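PDB 5DYN: putative peptidase from Bacteroides fragilis, which is a clostripain-family cysteine protease that probably activates the Bacteroides fragilis toxin by proteolysis, this chain being the C-terminal part of the longer protein. Local coordinates for residues Leu25-Phe30 against Tyr50-Pro55; Gly62-Thr67 against Ser84-Tyr89; Phe140-Val145 against Asp161-Gln166; Tyr157-Arg162 against Gln206-Leu211. All coordinates share one frame; numbering follows the deposited sequence.

Interaction 1 of 4, residues Leu25-Phe30 against Tyr50-Pro55; sequences LDFLFF and YLISSP. With NA (sodium ion), chain J.
Strands 27-30 and 50-53 run parallel, their axes approaching to 4.7 Å with directions 15° apart, and their side chains divide between the two faces. F27, F29, Y50 and I52 share one face. There F29 crosses I52 at about a right angle: CG stands anti to the backbone N (chi1 178°), which turns the CD1 side of the ring to the partner strand, 3.8 Å from I52 CG2, while I52 O lies at the ring edge near its plane. The CG1 branch of I52 sets CD1 3.7 Å from F27 CB, so one isoleucine touches two phenylalanines. L28 and L51 point to the other face, where L51 CD1 reaches obliquely to F30 CD1 at 3.6 Å. L28 N meets Y50 O at 2.7 Å nearly along the C=O axis, whereas I52 N reaches L28 O, 3.0 Å away, from above the carbonyl plane. F30 N donates to I52 O, and after this last backbone bond S53 OG donates to an in-plane lone pair of F30 O at 2.9 Å. The pair belongs to a beta-alpha-beta unit through helix 38-43. Helices 65-72 and 78-92 pack on the F27/I52 face, strand 110-115 lies antiparallel beyond 50-53, and L28-F30 pair with a parallel strand of the other Putative peptidase chain, which carries the sheet across the interface.

Interaction 2 of 4, residues Gly62-Thr67 against Ser84-Tyr89; sequences GAPYQT and SCYYDY. With NA (sodium ion), chain E.
The dense part of this contact is a set of CH-pi contacts in which the A63-P64 corner leans on two tyrosines one helical turn apart. A63 CA sits over the face of the Y86 ring, 3.9 Å from its centroid, and A63 CB touches Y86 CE1 at 3.6 Å; P64 CD lies over that same face, offset toward the rim. P64 CB covers a face of the second tyrosine, 3.8 Å from the Y89 centroid and 22° off the ring normal. Both tyrosines hold CG anti to the backbone N, and P64 and Y89 slide past each other in opposite directions. The corner itself is an inverse gamma turn centred on P64, which also occupies the N-cap position of helix 65-72. P64 O accepts twice from T67, from N at 2.8 Å and from OG1 at 3.0 Å, which fixes the threonine's rotation. The looser side lies at T67 and C85, both partly exposed, where C85 SG comes only within 3.6 Å of T67 O and T67 OG1 merely grazes C85 CB. On the sodium side, A63 O binds the ion at 2.6 Å, with P61 O, a water, and D35 and E38 of the other Putative peptidase chain also in its shell. The segments share no direct hydrogen bond: Y86 OH is paired with D31 OD1 and A63 N with D31 OD2. The chemistry therefore implies that ring-face packing joins loop and helix, while D31 takes A63 N and Y86 OH and the sodium takes A63 O.

Interaction 3 of 4, residues Phe140-Val145 against Asp161-Gln166; sequences FDLSGV and DRFIYQ. With NA (sodium ion), chain I.
Three kinds of interaction join loop 140-145 to helix 160-167. The aromatic one is a T-shaped pair: the edge of F163 is directed at the face of F140, with centroids 5.4 Å apart and planes at 76°, F163 CE1 standing above the F140 ring toward its rim. L142 CD2 adds a contact at the edge of the F163 ring. The aliphatic part is V145, whose two methyls rest on the helix, CG1 4.0 Å from R162 CB and CG2 toward R162 O and Q166 NE2. The polar part depends on one amide. Q166 CG is anti to the backbone N and the chain bends at chi2 (86°), which brings NE2 to two loop carbonyls, D141 O at 2.6 Å in the carbonyl plane and S143 O at 2.9 Å from above it. The loop closes on itself in a type II turn, V145 N bonding to L142 O at 3.1 Å, and G144 O projects from it to bind sodium at 2.5 Å beside D207. On the helix, R162 grips D161 OD2 side-on with NE and NH2, its guanidinium plane nearly containing that oxygen, while NH1 lies over the centre of the Y165 ring. The chemistry implies a division of labour: Q166 spends both amide hydrogens on fixing the exposed turn, and the phenylalanines pack with I215 at the other end, where F163 is buried.

Interaction 4 of 4, residues Tyr157-Arg162 against Gln206-Leu211; sequences YYDLDR and QDAKGL. With NA (sodium ion), chain I.
This is a buried, largely polar contact at the start of helix 160-167, where the loop ahead of strand 212-213 wraps the helix N-terminus. L160 N donates to L211 O at 3.0 Å, nearly along the C=O axis, and Y158 pairs with T213 in a short antiparallel sheet. D159 is the hub. Its CG is anti to the backbone N (chi1 -177°), so the carboxylate turns toward the loop and its two oxygens take different tasks: OD1 receives K209 N at 2.9 Å, met from above the carboxylate plane, with a weak bond from G210 N, while OD2 accepts R162 N at 2.9 Å through its anti lone pair. That second bond is a helix N-cap. Y148 OH also binds D159 OD1, and a water links L211 O to D161 N. A salt-bridge network of D161, R162, D207 and K209 ties the first turn to the loop. K209, bent at chi2 and chi4, curls its NZ to D161 OD2 at 2.8 Å, well above the carboxylate plane, and to D207 O at 2.7 Å on an in-plane lone pair. With R162 already on D161 OD2, this oxygen accepts from three donors, which probably keeps D161 ionised; Y174 OH holds OD1. R162 NH2 lies just 3.7 Å from K209 NZ, a closeness of like charges that the shared carboxylate would offset. D207 OD2 makes a long, weak ion pair with R162 NH1, and D207 OD1 binds the sodium, whose site also includes G144 and N205.

Interactions 1 and 4 are buried, whereas 2 and 3 are partly buried. Interaction 1 is regular sheet pairing with apolar packing; interaction 4 buries two aspartates, D159 and D161, and pairs them with backbone N-H groups and basic side chains at a helix start. Interaction 2 adjoins interaction 1, F29 CZ lying 3.5 Å from Y86 CD1, and relies on ring faces. Interactions 3 and 4 share D161, R162 and helix 160-167 and meet at one sodium through G144 and D207. P55 touches G210, bringing interaction 1 up to interaction 4. Interactions 2 and 3 lie on opposite sides of the chain's centre, their nearest atoms about 17 Å apart, and each has a backbone carbonyl on a separate ion.

Interaction 1 of 4, residues Leu25-Phe30 against Tyr50-Pro55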
# COMPACT_ATOMS: atom_id res chain seq x y z
N LEU B 25 3.57 6.20 -13.03
CA LEU B 25 4.54 6.03 -11.96
C LEU B 25 5.31 4.72 -12.08
O LEU B 25 4.75 3.71 -12.50
CB LEU B 25 3.84 6.11 -10.60
CG LEU B 25 3.00 7.37 -10.40
CD1 LEU B 25 2.18 7.28 -9.12
CD2 LEU B 25 3.89 8.61 -10.37
N ASP B 26 6.58 4.74 -11.71
CA ASP B 26 7.36 3.50 -11.65
C ASP B 26 6.83 2.63 -10.51
O ASP B 26 6.68 1.42 -10.66
CB ASP B 26 8.85 3.80 -11.45
CG ASP B 26 9.66 2.54 -11.15
OD1 ASP B 26 9.32 1.47 -11.69
OD2 ASP B 26 10.63 2.63 -10.38
N PHE B 27 6.53 3.27 -9.39
CA PHE B 27 6.05 2.56 -8.21
C PHE B 27 5.01 3.38 -7.46
O PHE B 27 5.05 4.61 -7.45
CB PHE B 27 7.22 2.21 -7.28
CG PHE B 27 8.05 3.39 -6.86
CD1 PHE B 27 7.66 4.19 -5.79
CD2 PHE B 27 9.22 3.70 -7.53
CE1 PHE B 27 8.43 5.27 -5.40
CE2 PHE B 27 9.99 4.79 -7.14
CZ PHE B 27 9.59 5.57 -6.08
N LEU B 28 4.07 2.68 -6.83
CA LEU B 28 3.15 3.29 -5.88
C LEU B 28 3.43 2.71 -4.50
O LEU B 28 2.93 1.65 -4.15
CB LEU B 28 1.69 3.07 -6.28
CG LEU B 28 1.10 3.99 -7.35
CD1 LEU B 28 1.62 3.63 -8.73
CD2 LEU B 28 -0.42 3.96 -7.31
N PHE B 29 4.25 3.41 -3.72
CA PHE B 29 4.65 2.93 -2.41
C PHE B 29 3.66 3.42 -1.34
O PHE B 29 3.60 4.61 -1.03
CB PHE B 29 6.07 3.39 -2.07
CG PHE B 29 6.55 2.98 -0.71
CD1 PHE B 29 6.09 1.81 -0.11
CD2 PHE B 29 7.44 3.78 -0.01
CE1 PHE B 29 6.53 1.45 1.15
CE2 PHE B 29 7.88 3.42 1.25
CZ PHE B 29 7.42 2.25 1.83
N PHE B 30 2.90 2.48 -0.79
CA PHE B 30 1.98 2.78 0.30
C PHE B 30 2.60 2.44 1.65
O PHE B 30 2.50 1.31 2.12
CB PHE B 30 0.66 2.01 0.14
CG PHE B 30 -0.29 2.64 -0.83
CD1 PHE B 30 -0.15 2.44 -2.19
CD2 PHE B 30 -1.33 3.44 -0.38
CE1 PHE B 30 -1.03 3.02 -3.09
CE2 PHE B 30 -2.21 4.02 -1.27
CZ PHE B 30 -2.06 3.81 -2.63
N TYR B 50 4.34 -0.84 -10.26
CA TYR B 50 4.45 -1.69 -9.08
C TYR B 50 3.76 -1.11 -7.85
O TYR B 50 3.86 0.08 -7.57
CB TYR B 50 5.92 -1.96 -8.77
CG TYR B 50 6.63 -2.68 -9.89
CD1 TYR B 50 6.50 -4.05 -10.06
CD2 TYR B 50 7.43 -1.98 -10.80
CE1 TYR B 50 7.14 -4.71 -11.09
CE2 TYR B 50 8.07 -2.64 -11.83
CZ TYR B 50 7.92 -4.00 -11.97
OH TYR B 50 8.56 -4.66 -13.00
N LEU B 51 3.07 -1.99 -7.11
CA LEU B 51 2.43 -1.62 -5.86
C LEU B 51 3.25 -2.15 -4.68
O LEU B 51 3.52 -3.34 -4.59
CB LEU B 51 1.01 -2.18 -5.79
CG LEU B 51 0.26 -1.94 -4.48
CD1 LEU B 51 -0.05 -0.46 -4.30
CD2 LEU B 51 -1.01 -2.77 -4.40
N ILE B 52 3.65 -1.25 -3.79
CA ILE B 52 4.49 -1.62 -2.66
C ILE B 52 3.83 -1.29 -1.32
O ILE B 52 3.60 -0.12 -1.01
CB ILE B 52 5.86 -0.91 -2.72
CG1 ILE B 52 6.42 -0.96 -4.14
CG2 ILE B 52 6.83 -1.52 -1.71
CD1 ILE B 52 7.60 -0.04 -4.36
N SER B 53 3.54 -2.33 -0.54
CA SER B 53 2.94 -2.15 0.78
C SER B 53 2.93 -3.47 1.54
O SER B 53 3.59 -4.43 1.15
CB SER B 53 1.52 -1.59 0.66
OG SER B 53 1.00 -1.22 1.92
N SER B 54 2.17 -3.51 2.63
CA SER B 54 1.97 -4.75 3.38
C SER B 54 0.52 -5.18 3.28
O SER B 54 -0.37 -4.33 3.28
CB SER B 54 2.36 -4.58 4.85
OG SER B 54 2.08 -5.76 5.58
N PRO B 55 0.27 -6.49 3.18
CA PRO B 55 -1.10 -6.99 3.20
C PRO B 55 -1.70 -6.87 4.60
O PRO B 55 -2.93 -6.88 4.76
CB PRO B 55 -0.95 -8.45 2.78
CG PRO B 55 0.44 -8.82 3.21
CD PRO B 55 1.26 -7.57 3.01
NA NA J . -4.59 -5.95 2.94

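Interaction 2 of 4, residues Gly62-Thr67 against Ser84-Tyr89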
# COMPACT_ATOMS: atom_id res chain seq x y z
N GLY B 62 7.21 3.22 10.29
CA GLY B 62 7.16 3.11 8.84
C GLY B 62 8.47 2.75 8.18
O GLY B 62 9.27 1.98 8.71
N ALA B 63 8.70 3.31 6.99
CA ALA B 63 9.91 3.02 6.24
C ALA B 63 11.15 3.65 6.86
O ALA B 63 11.08 4.74 7.43
CB ALA B 63 9.75 3.49 4.79
N PRO B 64 12.29 2.96 6.76
CA PRO B 64 13.60 3.55 7.07
C PRO B 64 14.02 4.46 5.93
O PRO B 64 14.83 4.07 5.09
CB PRO B 64 14.52 2.34 7.20
CG PRO B 64 13.90 1.32 6.31
CD PRO B 64 12.41 1.53 6.41
N TYR B 65 13.46 5.66 5.89
CA TYR B 65 13.65 6.56 4.76
C TYR B 65 15.09 7.01 4.58
O TYR B 65 15.42 7.65 3.58
CB TYR B 65 12.73 7.78 4.90
CG TYR B 65 11.27 7.47 4.64
CD1 TYR B 65 10.80 7.31 3.34
CD2 TYR B 65 10.37 7.32 5.69
CE1 TYR B 65 9.47 7.02 3.09
CE2 TYR B 65 9.04 7.02 5.45
CZ TYR B 65 8.60 6.87 4.15
OH TYR B 65 7.28 6.58 3.90
N GLN B 66 15.96 6.67 5.52
CA GLN B 66 17.38 6.94 5.36
C GLN B 66 17.97 6.00 4.31
O GLN B 66 18.96 6.33 3.65
CB GLN B 66 18.13 6.81 6.68
CG GLN B 66 18.07 5.44 7.33
CD GLN B 66 16.95 5.32 8.34
OE1 GLN B 66 15.92 5.98 8.23
NE2 GLN B 66 17.15 4.48 9.35
N THR B 67 17.35 4.83 4.14
CA THR B 67 17.78 3.88 3.12
C THR B 67 16.75 3.74 2.00
O THR B 67 17.10 3.41 0.87
CB THR B 67 18.05 2.49 3.72
OG1 THR B 67 16.83 1.95 4.23
CG2 THR B 67 19.08 2.58 4.83
N SER B 84 13.09 -4.31 -0.34
CA SER B 84 14.19 -5.00 0.34
C SER B 84 14.81 -4.13 1.43
O SER B 84 15.16 -4.63 2.50
CB SER B 84 15.26 -5.43 -0.67
OG SER B 84 15.77 -4.31 -1.38
N CYS B 85 14.93 -2.83 1.17
CA CYS B 85 15.42 -1.89 2.18
C CYS B 85 14.50 -1.87 3.40
O CYS B 85 14.96 -1.99 4.53
CB CYS B 85 15.54 -0.48 1.61
SG CYS B 85 16.99 -0.21 0.58
N TYR B 86 13.21 -1.71 3.13
CA TYR B 86 12.19 -1.71 4.17
C TYR B 86 12.30 -2.98 5.01
O TYR B 86 12.33 -2.92 6.25
CB TYR B 86 10.79 -1.63 3.55
CG TYR B 86 9.70 -1.11 4.47
CD1 TYR B 86 8.84 -0.09 4.05
CD2 TYR B 86 9.54 -1.62 5.75
CE1 TYR B 86 7.85 0.38 4.88
CE2 TYR B 86 8.55 -1.15 6.58
CZ TYR B 86 7.71 -0.15 6.15
OH TYR B 86 6.72 0.32 6.98
N TYR B 87 12.38 -4.13 4.34
CA TYR B 87 12.41 -5.41 5.02
C TYR B 87 13.70 -5.64 5.81
O TYR B 87 13.66 -6.03 6.97
CB TYR B 87 12.22 -6.56 4.03
CG TYR B 87 12.38 -7.91 4.69
CD1 TYR B 87 11.37 -8.44 5.49
CD2 TYR B 87 13.55 -8.65 4.54
CE1 TYR B 87 11.51 -9.66 6.11
CE2 TYR B 87 13.70 -9.88 5.16
CZ TYR B 87 12.67 -10.38 5.94
OH TYR B 87 12.80 -11.60 6.56
N ASP B 88 14.84 -5.41 5.16
CA ASP B 88 16.15 -5.68 5.77
C ASP B 88 16.34 -4.93 7.07
O ASP B 88 16.95 -5.44 8.01
CB ASP B 88 17.28 -5.33 4.80
CG ASP B 88 17.42 -6.34 3.67
OD1 ASP B 88 17.00 -7.50 3.86
OD2 ASP B 88 17.96 -5.98 2.61
N TYR B 89 15.80 -3.71 7.13
CA TYR B 89 15.92 -2.88 8.32
C TYR B 89 15.24 -3.52 9.53
O TYR B 89 15.83 -3.61 10.61
CB TYR B 89 15.31 -1.50 8.07
CG TYR B 89 15.52 -0.52 9.20
CD1 TYR B 89 16.65 0.29 9.24
CD2 TYR B 89 14.58 -0.39 10.22
CE1 TYR B 89 16.84 1.20 10.26
CE2 TYR B 89 14.77 0.51 11.25
CZ TYR B 89 15.90 1.30 11.27
OH TYR B 89 16.10 2.20 12.29
NA NA E . 10.79 5.88 9.72
O HOH W 1 11.27 5.84 12.23

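Interaction 3 of 4, residues Phe140-Val145 against Asp161-Gln166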
# COMPACT_ATOMS: atom_id res chain seq x y z
N PHE B 140 -17.08 -19.74 4.64
CA PHE B 140 -16.03 -20.64 4.19
C PHE B 140 -15.30 -21.29 5.36
O PHE B 140 -15.30 -20.76 6.47
CB PHE B 140 -15.03 -19.89 3.30
CG PHE B 140 -15.63 -19.37 2.01
CD1 PHE B 140 -16.35 -18.19 1.99
CD2 PHE B 140 -15.45 -20.06 0.83
CE1 PHE B 140 -16.89 -17.70 0.81
CE2 PHE B 140 -15.99 -19.59 -0.36
CZ PHE B 140 -16.72 -18.41 -0.37
N ASP B 141 -14.70 -22.44 5.11
CA ASP B 141 -13.80 -23.07 6.07
C ASP B 141 -12.39 -22.52 5.85
O ASP B 141 -11.64 -23.04 5.02
CB ASP B 141 -13.83 -24.59 5.93
CG ASP B 141 -12.94 -25.30 6.94
OD1 ASP B 141 -12.61 -24.69 7.99
OD2 ASP B 141 -12.57 -26.47 6.69
N LEU B 142 -12.04 -21.47 6.58
CA LEU B 142 -10.84 -20.70 6.28
C LEU B 142 -9.64 -21.04 7.16
O LEU B 142 -8.68 -20.27 7.23
CB LEU B 142 -11.14 -19.20 6.41
CG LEU B 142 -12.11 -18.65 5.37
CD1 LEU B 142 -12.37 -17.17 5.62
CD2 LEU B 142 -11.55 -18.87 3.97
N SER B 143 -9.70 -22.18 7.83
CA SER B 143 -8.56 -22.63 8.63
C SER B 143 -7.41 -22.95 7.69
O SER B 143 -7.59 -23.61 6.67
CB SER B 143 -8.94 -23.86 9.48
OG SER B 143 -9.46 -24.89 8.67
N GLY B 144 -6.22 -22.47 8.04
CA GLY B 144 -5.05 -22.68 7.20
C GLY B 144 -4.86 -21.57 6.19
O GLY B 144 -3.78 -21.43 5.61
N VAL B 145 -5.90 -20.77 5.96
CA VAL B 145 -5.79 -19.61 5.09
C VAL B 145 -5.36 -18.40 5.91
O VAL B 145 -6.13 -17.90 6.73
CB VAL B 145 -7.12 -19.29 4.38
CG1 VAL B 145 -6.95 -18.07 3.48
CG2 VAL B 145 -7.60 -20.49 3.58
N ASP B 161 -3.88 -16.28 -2.49
CA ASP B 161 -3.38 -17.55 -3.00
C ASP B 161 -3.85 -18.74 -2.16
O ASP B 161 -4.28 -19.75 -2.70
CB ASP B 161 -1.85 -17.53 -3.05
CG ASP B 161 -1.27 -18.90 -3.36
OD1 ASP B 161 -1.21 -19.25 -4.56
OD2 ASP B 161 -0.87 -19.61 -2.42
N ARG B 162 -3.78 -18.60 -0.84
CA ARG B 162 -4.19 -19.68 0.05
C ARG B 162 -5.70 -19.90 0.00
O ARG B 162 -6.18 -21.02 0.20
CB ARG B 162 -3.74 -19.40 1.48
CG ARG B 162 -2.23 -19.46 1.69
CD ARG B 162 -1.69 -20.87 1.50
NE ARG B 162 -1.42 -21.19 0.10
CZ ARG B 162 -1.05 -22.39 -0.34
NH1 ARG B 162 -0.92 -23.40 0.51
NH2 ARG B 162 -0.82 -22.57 -1.63
N PHE B 163 -6.44 -18.83 -0.27
CA PHE B 163 -7.89 -18.93 -0.41
C PHE B 163 -8.28 -19.70 -1.67
O PHE B 163 -9.17 -20.56 -1.63
CB PHE B 163 -8.52 -17.54 -0.42
CG PHE B 163 -9.98 -17.54 -0.80
CD1 PHE B 163 -10.92 -18.14 0.02
CD2 PHE B 163 -10.40 -16.93 -1.97
CE1 PHE B 163 -12.26 -18.14 -0.33
CE2 PHE B 163 -11.74 -16.93 -2.33
CZ PHE B 163 -12.67 -17.53 -1.50
N ILE B 164 -7.63 -19.40 -2.79
CA ILE B 164 -7.89 -20.11 -4.03
C ILE B 164 -7.46 -21.57 -3.88
O ILE B 164 -8.13 -22.48 -4.37
CB ILE B 164 -7.16 -19.47 -5.24
CG1 ILE B 164 -7.58 -18.02 -5.42
CG2 ILE B 164 -7.45 -20.24 -6.52
CD1 ILE B 164 -9.06 -17.85 -5.73
N TYR B 165 -6.36 -21.78 -3.16
CA TYR B 165 -5.87 -23.12 -2.88
C TYR B 165 -6.89 -23.92 -2.06
O TYR B 165 -7.10 -25.11 -2.30
CB TYR B 165 -4.54 -23.05 -2.13
CG TYR B 165 -3.91 -24.40 -1.88
CD1 TYR B 165 -3.04 -24.96 -2.81
CD2 TYR B 165 -4.18 -25.12 -0.72
CE1 TYR B 165 -2.45 -26.19 -2.59
CE2 TYR B 165 -3.60 -26.36 -0.50
CZ TYR B 165 -2.74 -26.88 -1.43
OH TYR B 165 -2.16 -28.11 -1.22
N GLN B 166 -7.51 -23.25 -1.10
CA GLN B 166 -8.49 -23.88 -0.23
C GLN B 166 -9.71 -24.37 -1.01
O GLN B 166 -10.10 -25.53 -0.90
CB GLN B 166 -8.93 -22.91 0.87
CG GLN B 166 -9.77 -23.52 1.98
CD GLN B 166 -8.92 -24.14 3.07
OE1 GLN B 166 -7.96 -24.86 2.80
NE2 GLN B 166 -9.27 -23.86 4.32
NA NA I . -1.81 -19.89 5.22

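Interaction 4 of 4, residues Tyr157-Arg162 against Gln206-Leu211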
# COMPACT_ATOMS: atom_id res chain seq x y z
N TYR B 157 -8.97 -9.07 5.67
CA TYR B 157 -7.99 -9.43 4.66
C TYR B 157 -7.41 -10.83 4.84
O TYR B 157 -6.81 -11.14 5.86
CB TYR B 157 -6.85 -8.41 4.65
CG TYR B 157 -7.33 -6.99 4.81
CD1 TYR B 157 -7.88 -6.29 3.73
CD2 TYR B 157 -7.25 -6.33 6.03
CE1 TYR B 157 -8.33 -4.99 3.87
CE2 TYR B 157 -7.70 -5.04 6.18
CZ TYR B 157 -8.24 -4.37 5.10
OH TYR B 157 -8.68 -3.08 5.24
N TYR B 158 -7.61 -11.67 3.83
CA TYR B 158 -7.03 -13.01 3.80
C TYR B 158 -6.09 -13.16 2.62
O TYR B 158 -6.19 -12.42 1.64
CB TYR B 158 -8.12 -14.08 3.72
CG TYR B 158 -8.95 -14.22 4.97
CD1 TYR B 158 -10.05 -13.40 5.20
CD2 TYR B 158 -8.64 -15.19 5.92
CE1 TYR B 158 -10.81 -13.54 6.34
CE2 TYR B 158 -9.40 -15.33 7.07
CZ TYR B 158 -10.48 -14.51 7.27
OH TYR B 158 -11.24 -14.64 8.41
N ASP B 159 -5.17 -14.11 2.71
CA ASP B 159 -4.24 -14.35 1.61
C ASP B 159 -4.98 -14.92 0.40
O ASP B 159 -5.65 -15.95 0.50
CB ASP B 159 -3.12 -15.29 2.05
CG ASP B 159 -2.09 -15.50 0.96
OD1 ASP B 159 -1.24 -14.61 0.76
OD2 ASP B 159 -2.14 -16.56 0.30
N LEU B 160 -4.86 -14.25 -0.74
CA LEU B 160 -5.58 -14.64 -1.95
C LEU B 160 -5.18 -16.03 -2.44
O LEU B 160 -6.04 -16.85 -2.75
CB LEU B 160 -5.34 -13.61 -3.06
CG LEU B 160 -5.90 -13.96 -4.44
CD1 LEU B 160 -7.41 -14.02 -4.41
CD2 LEU B 160 -5.42 -12.96 -5.49
N ASP B 161 -3.88 -16.28 -2.49
CA ASP B 161 -3.38 -17.55 -3.00
C ASP B 161 -3.85 -18.74 -2.16
O ASP B 161 -4.28 -19.75 -2.70
CB ASP B 161 -1.85 -17.53 -3.05
CG ASP B 161 -1.27 -18.90 -3.36
OD1 ASP B 161 -1.21 -19.25 -4.56
OD2 ASP B 161 -0.87 -19.61 -2.42
N ARG B 162 -3.78 -18.60 -0.84
CA ARG B 162 -4.19 -19.68 0.05
C ARG B 162 -5.70 -19.90 0.00
O ARG B 162 -6.18 -21.02 0.20
CB ARG B 162 -3.74 -19.40 1.48
CG ARG B 162 -2.23 -19.46 1.69
CD ARG B 162 -1.69 -20.87 1.50
NE ARG B 162 -1.42 -21.19 0.10
CZ ARG B 162 -1.05 -22.39 -0.34
NH1 ARG B 162 -0.92 -23.40 0.51
NH2 ARG B 162 -0.82 -22.57 -1.63
N GLN B 206 3.94 -19.39 6.52
CA GLN B 206 5.07 -19.50 5.61
C GLN B 206 4.62 -19.68 4.16
O GLN B 206 5.40 -19.48 3.24
CB GLN B 206 5.98 -20.65 6.02
CG GLN B 206 6.67 -20.44 7.38
CD GLN B 206 7.56 -19.20 7.41
OE1 GLN B 206 8.27 -18.90 6.45
NE2 GLN B 206 7.52 -18.48 8.53
N ASP B 207 3.35 -20.06 3.96
CA ASP B 207 2.83 -20.27 2.62
C ASP B 207 2.02 -19.08 2.11
O ASP B 207 1.46 -19.12 1.02
CB ASP B 207 1.98 -21.54 2.56
CG ASP B 207 0.86 -21.55 3.58
OD1 ASP B 207 0.62 -20.51 4.22
OD2 ASP B 207 0.20 -22.61 3.72
N ALA B 208 1.95 -18.02 2.91
CA ALA B 208 1.33 -16.78 2.46
C ALA B 208 2.17 -16.17 1.34
O ALA B 208 3.39 -16.34 1.31
CB ALA B 208 1.18 -15.80 3.62
N LYS B 209 1.52 -15.46 0.42
CA LYS B 209 2.23 -14.94 -0.74
C LYS B 209 2.29 -13.41 -0.76
O LYS B 209 2.97 -12.83 -1.61
CB LYS B 209 1.57 -15.46 -2.03
CG LYS B 209 1.49 -16.98 -2.12
CD LYS B 209 2.83 -17.64 -1.86
CE LYS B 209 2.81 -19.11 -2.27
NZ LYS B 209 1.75 -19.89 -1.56
N GLY B 210 1.58 -12.77 0.16
CA GLY B 210 1.72 -11.34 0.37
C GLY B 210 0.72 -10.42 -0.31
O GLY B 210 0.89 -9.20 -0.30
N LEU B 211 -0.33 -10.99 -0.89
CA LEU B 211 -1.39 -10.20 -1.50
C LEU B 211 -2.72 -10.61 -0.91
O LEU B 211 -3.10 -11.78 -0.96
CB LEU B 211 -1.41 -10.37 -3.02
CG LEU B 211 -2.39 -9.47 -3.79
CD1 LEU B 211 -1.98 -8.01 -3.69
CD2 LEU B 211 -2.50 -9.91 -5.24
NA NA I . -1.81 -19.89 5.22
O HOH W 2 -1.84 -13.96 -1.73